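PDB 2YVT: metallophosphoesterase TT1561-like domain-containing protein from Aquifex aeolicus, which is of unknown function but, as a member of the calcineurin-like metallophosphoesterase superfamily, probably acts as a phosphoesterase. Local coordinates for residues A[95-103]-A[149-157]; A[120-128]-A[134-142]. All blocks are in the same frame, centred on the assembly; numbering follows the deposited sequence.

In the fold
From the N terminus, the chain first reaches contact 1 at residues 95-103, which leave strand 91-95 of the six-stranded sheet and lead into helix 103-112. Strand 120-122 follows at the edge of that sheet, and residues 123-125 cross to the second sheet. There strands 126-130 and 134-144 form the hairpin of contact 2, closing a short loop. Residues 149-157 then return to 95-103, so contact 1 closes a longer loop with contact 2 nested inside it. The two meet where strand 155-157 lies parallel to strand 134-144, and where Y156 OH and H124 NE2 are probably hydrogen-bonded. Contact 1 joins the start of helix 103-112 to the second sheet; contact 2 pairs hairpin strands within that sheet.

Contact 1 of 2, residues A[95-103]-A[149-157]; sequences VPGKNDAPL and EEDFVLKYP
The G97-K98-N99-D100 turn, which probably corresponds to the GNH(D/E) loop of calcineurin-like phosphoesterases and here reads GKND, packs against V153 and L154 of the segment leading into strand 155-157. It is a type I turn, tied internally by G97 N to D100 OD2, while the D100 carboxylate also takes the backbone N-H groups of I42 and L43. Across the contact L154 N donates to K98 O (2.8 Å, 163°). With CG beside its backbone N (chi1 -57°), L154 tucks its isobutyl group under the turn: CD1 lies 3.5 Å from both G97 O and D100 O, and CD2 rests 3.8 Å from A101 CB and the same distance from L103 CB. D100 O, buried here, has no polar partner. A cis peptide bond precedes P102, whose CG edges up to D151 O at 3.2 Å. L103 N at the start of helix 103-112 makes a nearly linear bond to E150 O (2.9 Å, 169°). L103 CD2 touches E150 OE2 at 3.3 Å, and the anti lone pair of that oxygen accepts the hydroxyl of Y156 (OH to OE2 2.6 Å). One water bridges N99 ND2 and F152 O; N99 ND2 is also bonded to E49. Two backbone bonds, with the L154 side chain between them, join this probable signature loop and helix start to residues 149-157, in a strand-loop-helix unit of the metallophosphoesterase fold.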
loop_
_atom_site.group_PDB
_atom_site.type_symbol
_atom_site.label_atom_id
_atom_site.label_comp_id
_atom_site.label_asym_id
_atom_site.label_seq_id
_atom_site.Cartn_x
_atom_site.Cartn_y
_atom_site.Cartn_z
ATOM N N VAL A 95 1.765 2.185 3.176
ATOM C CA VAL A 95 2.603 1.257 2.403
ATOM C C VAL A 95 2.770 1.840 0.990
ATOM O O VAL A 95 1.778 2.123 0.333
ATOM C CB VAL A 95 1.975 -0.155 2.355
ATOM C CG1 VAL A 95 2.797 -1.080 1.467
ATOM C CG2 VAL A 95 1.851 -0.718 3.771
ATOM N N PRO A 96 4.023 2.062 0.545
ATOM C CA PRO A 96 4.222 2.778 -0.713
ATOM C C PRO A 96 3.853 1.967 -1.948
ATOM O O PRO A 96 3.945 0.724 -1.944
ATOM C CB PRO A 96 5.732 3.081 -0.703
ATOM C CG PRO A 96 6.322 1.958 0.085
ATOM C CD PRO A 96 5.309 1.683 1.168
ATOM N N GLY A 97 3.438 2.674 -2.998
ATOM C CA GLY A 97 3.153 2.041 -4.274
ATOM C C GLY A 97 4.316 2.092 -5.258
ATOM O O GLY A 97 5.421 2.569 -4.939
ATOM N N LYS A 98 4.070 1.571 -6.457
ATOM C CA LYS A 98 5.057 1.580 -7.534
ATOM C C LYS A 98 5.604 2.982 -7.824
ATOM O O LYS A 98 6.768 3.132 -8.181
ATOM C CB LYS A 98 4.417 0.976 -8.780
ATOM C CG LYS A 98 5.233 0.988 -10.042
ATOM C CD LYS A 98 4.423 0.395 -11.208
ATOM C CE LYS A 98 2.997 0.987 -11.322
ATOM N NZ LYS A 98 1.884 0.224 -10.646
ATOM N N ASN A 99 4.773 4.009 -7.670
ATOM C CA ASN A 99 5.196 5.361 -8.047
ATOM C C ASN A 99 5.732 6.194 -6.889
ATOM O O ASN A 99 6.002 7.392 -7.037
ATOM C CB ASN A 99 4.057 6.089 -8.750
ATOM C CG ASN A 99 3.668 5.415 -10.038
ATOM O OD1 ASN A 99 2.569 4.869 -10.157
ATOM N ND2 ASN A 99 4.585 5.398 -10.994
ATOM N N ASP A 100 5.901 5.553 -5.737
ATOM C CA ASP A 100 6.339 6.260 -4.541
ATOM C C ASP A 100 7.842 6.098 -4.385
ATOM O O ASP A 100 8.349 5.427 -3.480
ATOM C CB ASP A 100 5.520 5.792 -3.345
ATOM C CG ASP A 100 4.058 6.154 -3.504
ATOM O OD1 ASP A 100 3.800 7.227 -4.086
ATOM O OD2 ASP A 100 3.177 5.373 -3.087
ATOM N N ALA A 101 8.527 6.728 -5.328
ATOM C CA ALA A 101 9.946 6.563 -5.546
ATOM C C ALA A 101 10.557 7.929 -5.875
ATOM O O ALA A 101 9.850 8.821 -6.341
ATOM C CB ALA A 101 10.164 5.600 -6.708
ATOM N N PRO A 102 11.872 8.094 -5.638
ATOM C CA PRO A 102 12.812 7.122 -5.069
ATOM C C PRO A 102 12.476 6.699 -3.636
ATOM O O PRO A 102 12.031 7.522 -2.820
ATOM C CB PRO A 102 14.155 7.868 -5.107
ATOM C CG PRO A 102 13.971 8.922 -6.177
ATOM C CD PRO A 102 12.545 9.350 -6.014
ATOM N N LEU A 103 12.696 5.420 -3.333
ATOM C CA LEU A 103 12.444 4.934 -1.981
ATOM C C LEU A 103 13.174 5.764 -0.928
ATOM O O LEU A 103 12.604 6.074 0.120
ATOM C CB LEU A 103 12.808 3.457 -1.833
ATOM C CG LEU A 103 12.505 2.831 -0.468
ATOM C CD1 LEU A 103 11.003 2.898 -0.115
ATOM C CD2 LEU A 103 12.993 1.396 -0.450
ATOM N N GLU A 149 13.826 -2.398 -8.915
ATOM C CA GLU A 149 14.107 -0.970 -9.056
ATOM C C GLU A 149 13.565 -0.215 -7.844
ATOM O O GLU A 149 12.480 -0.533 -7.346
ATOM C CB GLU A 149 13.442 -0.449 -10.340
ATOM C CG GLU A 149 13.542 1.061 -10.580
ATOM C CD GLU A 149 14.968 1.577 -10.725
ATOM O OE1 GLU A 149 15.857 0.829 -11.185
ATOM O OE2 GLU A 149 15.200 2.755 -10.389
ATOM N N GLU A 150 14.304 0.796 -7.381
ATOM C CA GLU A 150 13.837 1.594 -6.254
ATOM C C GLU A 150 13.950 3.096 -6.454
ATOM O O GLU A 150 13.540 3.851 -5.585
ATOM C CB GLU A 150 14.551 1.197 -4.960
ATOM C CG GLU A 150 14.341 -0.247 -4.545
ATOM C CD GLU A 150 15.021 -0.576 -3.235
ATOM O OE1 GLU A 150 16.258 -0.383 -3.119
ATOM O OE2 GLU A 150 14.318 -1.023 -2.313
ATOM N N ASP A 151 14.513 3.529 -7.584
ATOM C CA ASP A 151 14.729 4.959 -7.805
ATOM C C ASP A 151 13.665 5.630 -8.682
ATOM O O ASP A 151 13.092 6.635 -8.286
ATOM C CB ASP A 151 16.136 5.209 -8.364
ATOM C CG ASP A 151 17.231 4.877 -7.361
ATOM O OD1 ASP A 151 16.920 4.606 -6.188
ATOM O OD2 ASP A 151 18.415 4.890 -7.744
ATOM N N PHE A 152 13.425 5.097 -9.875
ATOM C CA PHE A 152 12.436 5.692 -10.777
ATOM C C PHE A 152 11.039 5.216 -10.436
ATOM O O PHE A 152 10.063 5.933 -10.650
ATOM C CB PHE A 152 12.748 5.337 -12.226
ATOM C CG PHE A 152 13.978 6.004 -12.752
ATOM C CD1 PHE A 152 13.883 7.195 -13.472
ATOM C CD2 PHE A 152 15.236 5.440 -12.539
ATOM C CE1 PHE A 152 15.034 7.823 -13.956
ATOM C CE2 PHE A 152 16.391 6.059 -13.022
ATOM C CZ PHE A 152 16.286 7.250 -13.734
ATOM N N VAL A 153 10.975 3.990 -9.918
ATOM C CA VAL A 153 9.738 3.322 -9.513
ATOM C C VAL A 153 10.133 2.339 -8.419
ATOM O O VAL A 153 11.327 2.095 -8.214
ATOM C CB VAL A 153 9.058 2.534 -10.682
ATOM C CG1 VAL A 153 8.352 3.478 -11.657
ATOM C CG2 VAL A 153 10.050 1.610 -11.402
ATOM N N LEU A 154 9.148 1.767 -7.726
ATOM C CA LEU A 154 9.407 0.673 -6.792
ATOM C C LEU A 154 8.917 -0.635 -7.398
ATOM O O LEU A 154 7.712 -0.856 -7.530
ATOM C CB LEU A 154 8.702 0.892 -5.448
ATOM C CG LEU A 154 8.964 2.159 -4.649
ATOM C CD1 LEU A 154 8.373 1.972 -3.247
ATOM C CD2 LEU A 154 10.458 2.442 -4.600
ATOM N N LYS A 155 9.864 -1.486 -7.777
ATOM C CA LYS A 155 9.568 -2.828 -8.291
ATOM C C LYS A 155 10.498 -3.825 -7.608
ATOM O O LYS A 155 11.687 -3.554 -7.430
ATOM C CB LYS A 155 9.780 -2.902 -9.811
ATOM C CG LYS A 155 8.877 -1.999 -10.639
ATOM C CD LYS A 155 8.969 -2.407 -12.113
ATOM C CE LYS A 155 8.021 -1.622 -12.992
ATOM N NZ LYS A 155 8.150 -2.034 -14.421
ATOM N N TYR A 156 9.955 -4.971 -7.206
ATOM C CA TYR A 156 10.744 -5.988 -6.517
ATOM C C TYR A 156 10.539 -7.348 -7.161
ATOM O O TYR A 156 9.440 -7.654 -7.622
ATOM C CB TYR A 156 10.359 -6.050 -5.044
ATOM C CG TYR A 156 10.697 -4.780 -4.315
ATOM C CD1 TYR A 156 11.996 -4.550 -3.865
ATOM C CD2 TYR A 156 9.731 -3.789 -4.102
ATOM C CE1 TYR A 156 12.334 -3.374 -3.206
ATOM C CE2 TYR A 156 10.060 -2.591 -3.431
ATOM C CZ TYR A 156 11.369 -2.403 -2.991
ATOM O OH TYR A 156 11.724 -1.246 -2.345
ATOM N N PRO A 157 11.604 -8.164 -7.205
ATOM C CA PRO A 157 11.533 -9.511 -7.774
ATOM C C PRO A 157 11.217 -10.557 -6.717
ATOM O O PRO A 157 11.538 -10.361 -5.541
ATOM C CB PRO A 157 12.954 -9.724 -8.290
ATOM C CG PRO A 157 13.811 -8.986 -7.301
ATOM C CD PRO A 157 12.980 -7.820 -6.791
HETATM O O HOH W 1 7.234 6.692 -10.633
#

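Contact 2 of 2, residues A[120-128]-A[134-142]; sequences IRVLHEGFA and FEVIGFGGL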
loop_
_atom_site.group_PDB
_atom_site.type_symbol
_atom_site.label_atom_id
_atom_site.label_comp_id
_atom_site.label_asym_id
_atom_site.label_seq_id
_atom_site.Cartn_x
_atom_site.Cartn_y
_atom_site.Cartn_z
ATOM N N ILE A 120 1.468 8.135 12.521
ATOM C CA ILE A 120 1.791 7.489 11.241
ATOM C C ILE A 120 2.987 6.551 11.363
ATOM O O ILE A 120 4.023 6.914 11.930
ATOM C CB ILE A 120 2.090 8.535 10.134
ATOM C CG1 ILE A 120 0.878 9.442 9.898
ATOM C CG2 ILE A 120 2.534 7.844 8.832
ATOM C CD1 ILE A 120 1.156 10.565 8.915
ATOM N N ARG A 121 2.840 5.350 10.807
ATOM C CA ARG A 121 3.952 4.431 10.640
ATOM C C ARG A 121 3.971 3.929 9.208
ATOM O O ARG A 121 2.991 3.367 8.738
ATOM C CB ARG A 121 3.798 3.259 11.602
ATOM C CG ARG A 121 4.862 2.202 11.446
ATOM C CD ARG A 121 4.787 1.198 12.567
ATOM N NE ARG A 121 5.570 1.599 13.737
ATOM C CZ ARG A 121 6.798 1.158 14.000
ATOM N NH1 ARG A 121 7.394 0.302 13.178
ATOM N NH2 ARG A 121 7.433 1.578 15.086
ATOM N N VAL A 122 5.086 4.148 8.517
ATOM C CA VAL A 122 5.282 3.572 7.193
ATOM C C VAL A 122 5.797 2.146 7.356
ATOM O O VAL A 122 6.757 1.905 8.098
ATOM C CB VAL A 122 6.270 4.414 6.338
ATOM C CG1 VAL A 122 6.696 3.650 5.095
ATOM C CG2 VAL A 122 5.638 5.745 5.959
ATOM N N LEU A 123 5.139 1.205 6.678
ATOM C CA LEU A 123 5.552 -0.194 6.695
ATOM C C LEU A 123 5.982 -0.601 5.307
ATOM O O LEU A 123 5.173 -0.664 4.382
ATOM C CB LEU A 123 4.413 -1.101 7.174
ATOM C CG LEU A 123 3.919 -0.892 8.598
ATOM C CD1 LEU A 123 2.779 -1.851 8.864
ATOM C CD2 LEU A 123 5.038 -1.087 9.607
ATOM N N HIS A 124 7.274 -0.839 5.159
ATOM C CA HIS A 124 7.804 -1.321 3.901
ATOM C C HIS A 124 9.013 -2.195 4.181
ATOM O O HIS A 124 10.033 -1.714 4.686
ATOM C CB HIS A 124 8.173 -0.169 2.958
ATOM C CG HIS A 124 8.729 -0.635 1.649
ATOM N ND1 HIS A 124 8.024 -1.463 0.798
ATOM C CD2 HIS A 124 9.928 -0.422 1.058
ATOM C CE1 HIS A 124 8.760 -1.726 -0.268
ATOM N NE2 HIS A 124 9.924 -1.114 -0.130
ATOM N N GLU A 125 8.881 -3.483 3.860
ATOM C CA GLU A 125 9.886 -4.493 4.227
ATOM C C GLU A 125 10.069 -4.530 5.747
ATOM O O GLU A 125 11.178 -4.701 6.263
ATOM C CB GLU A 125 11.220 -4.236 3.526
ATOM C CG GLU A 125 11.088 -3.971 2.042
ATOM C CD GLU A 125 12.413 -3.727 1.394
ATOM O OE1 GLU A 125 13.269 -4.619 1.481
ATOM O OE2 GLU A 125 12.604 -2.641 0.813
ATOM N N GLY A 126 8.960 -4.371 6.461
ATOM C CA GLY A 126 8.996 -4.253 7.904
ATOM C C GLY A 126 7.645 -4.496 8.527
ATOM O O GLY A 126 6.665 -4.843 7.842
ATOM N N PHE A 127 7.594 -4.295 9.838
ATOM C CA PHE A 127 6.472 -4.765 10.618
ATOM C C PHE A 127 6.273 -3.885 11.828
ATOM O O PHE A 127 7.187 -3.176 12.251
ATOM C CB PHE A 127 6.739 -6.196 11.079
ATOM C CG PHE A 127 7.884 -6.305 12.046
ATOM C CD1 PHE A 127 7.648 -6.345 13.418
ATOM C CD2 PHE A 127 9.198 -6.345 11.586
ATOM C CE1 PHE A 127 8.711 -6.440 14.319
ATOM C CE2 PHE A 127 10.273 -6.432 12.485
ATOM C CZ PHE A 127 10.021 -6.480 13.853
ATOM N N ALA A 128 5.075 -3.964 12.393
ATOM C CA ALA A 128 4.776 -3.297 13.644
ATOM C C ALA A 128 3.739 -4.110 14.395
ATOM O O ALA A 128 2.826 -4.686 13.792
ATOM C CB ALA A 128 4.261 -1.911 13.381
ATOM N N PHE A 134 -1.860 -8.123 17.230
ATOM C CA PHE A 134 -1.575 -8.290 15.806
ATOM C C PHE A 134 -0.131 -7.956 15.504
ATOM O O PHE A 134 0.481 -7.146 16.203
ATOM C CB PHE A 134 -2.471 -7.379 14.947
ATOM C CG PHE A 134 -3.948 -7.636 15.103
ATOM C CD1 PHE A 134 -4.609 -8.520 14.245
ATOM C CD2 PHE A 134 -4.679 -6.989 16.091
ATOM C CE1 PHE A 134 -5.974 -8.758 14.380
ATOM C CE2 PHE A 134 -6.050 -7.226 16.235
ATOM C CZ PHE A 134 -6.693 -8.114 15.380
ATOM N N GLU A 135 0.403 -8.594 14.466
ATOM C CA GLU A 135 1.598 -8.105 13.791
ATOM C C GLU A 135 1.151 -7.616 12.422
ATOM O O GLU A 135 0.477 -8.342 11.684
ATOM C CB GLU A 135 2.667 -9.196 13.633
ATOM C CG GLU A 135 3.335 -9.646 14.946
ATOM C CD GLU A 135 4.330 -8.636 15.521
ATOM O OE1 GLU A 135 4.467 -7.517 14.985
ATOM O OE2 GLU A 135 4.986 -8.970 16.534
ATOM N N VAL A 136 1.517 -6.381 12.093
ATOM C CA VAL A 136 1.172 -5.806 10.798
ATOM C C VAL A 136 2.435 -5.740 9.958
ATOM O O VAL A 136 3.423 -5.139 10.371
ATOM C CB VAL A 136 0.527 -4.408 10.950
ATOM C CG1 VAL A 136 -0.034 -3.922 9.616
ATOM C CG2 VAL A 136 -0.601 -4.471 11.984
ATOM N N ILE A 137 2.399 -6.389 8.797
ATOM C CA ILE A 137 3.558 -6.456 7.906
ATOM C C ILE A 137 3.228 -5.682 6.642
ATOM O O ILE A 137 2.136 -5.829 6.093
ATOM C CB ILE A 137 3.883 -7.915 7.540
ATOM C CG1 ILE A 137 4.228 -8.707 8.805
ATOM C CG2 ILE A 137 5.035 -7.996 6.538
ATOM C CD1 ILE A 137 4.256 -10.181 8.565
ATOM N N GLY A 138 4.164 -4.855 6.184
ATOM C CA GLY A 138 3.984 -4.124 4.933
ATOM C C GLY A 138 5.104 -4.384 3.949
ATOM O O GLY A 138 6.271 -4.459 4.328
ATOM N N PHE A 139 4.753 -4.528 2.677
ATOM C CA PHE A 139 5.762 -4.639 1.628
ATOM C C PHE A 139 5.169 -3.994 0.379
ATOM O O PHE A 139 4.276 -4.553 -0.272
ATOM C CB PHE A 139 6.152 -6.110 1.389
ATOM C CG PHE A 139 7.518 -6.292 0.752
ATOM C CD1 PHE A 139 8.449 -7.162 1.329
ATOM C CD2 PHE A 139 7.878 -5.602 -0.403
ATOM C CE1 PHE A 139 9.717 -7.346 0.763
ATOM C CE2 PHE A 139 9.144 -5.771 -0.985
ATOM C CZ PHE A 139 10.065 -6.655 -0.401
ATOM N N GLY A 140 5.641 -2.786 0.087
ATOM C CA GLY A 140 5.114 -1.995 -1.018
ATOM C C GLY A 140 5.772 -2.243 -2.362
ATOM O O GLY A 140 6.572 -3.172 -2.534
ATOM N N GLY A 141 5.413 -1.409 -3.327
ATOM C CA GLY A 141 5.951 -1.529 -4.673
ATOM C C GLY A 141 5.278 -2.604 -5.497
ATOM O O GLY A 141 4.499 -3.410 -4.981
ATOM N N LEU A 142 5.587 -2.614 -6.788
ATOM C CA LEU A 142 5.078 -3.638 -7.698
ATOM C C LEU A 142 5.923 -4.889 -7.538
ATOM O O LEU A 142 7.129 -4.862 -7.774
ATOM C CB LEU A 142 5.133 -3.141 -9.142
ATOM C CG LEU A 142 4.403 -4.033 -10.149
ATOM C CD1 LEU A 142 2.885 -3.990 -9.939
ATOM C CD2 LEU A 142 4.771 -3.608 -11.558
#
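H124 and E125 meet F139 and G140 at the open end of the hairpin, away from its turn. The H124 ring turns an edge to the backbone, and its ND1 accepts G140 N at 2.8 Å, 3° out of the ring plane; CG anti to the backbone N (chi1 180°) swings the imidazole over to that amide. E125 CG fills the corner between two steeply inclined rings, over the centre of the imidazole on one face and 3.9 Å from the centroid of the F139 ring, a CH-pi contact over that face. Further along, L123 CD1 packs on V136 CG1 (3.6 Å), the two side chains crossing at about a right angle.

Both E125 and G126 face G138, forming a G1 beta bulge in the antiparallel hairpin: G138 O receives weak bonds from E125 N and G126 N, while G138 N makes a straight, regular bond to G126 O (3.0 Å). G138 CA passes 3.7 Å from L123 O, a buried oxygen with no polar partner. Beyond the bulge F127 and I137 are a non-hydrogen-bonded pair, and A128 and V136 a hydrogen-bonded one, with V136 N to A128 O the shorter link (2.7 Å). The F127 ring offers an edge to E135 OE1, 3.7 Å from its CD1.

In the second shell, H124 ND1 is an acceptor, so NE2 probably carries the proton it shares with Y156 OH. Y160 OH bonds E125 OE1 and steadies the side chain in that corner, while V161 and I164 of helix 158-164 pack on F139, and strand 91-95 backs L123 and A128 through F93.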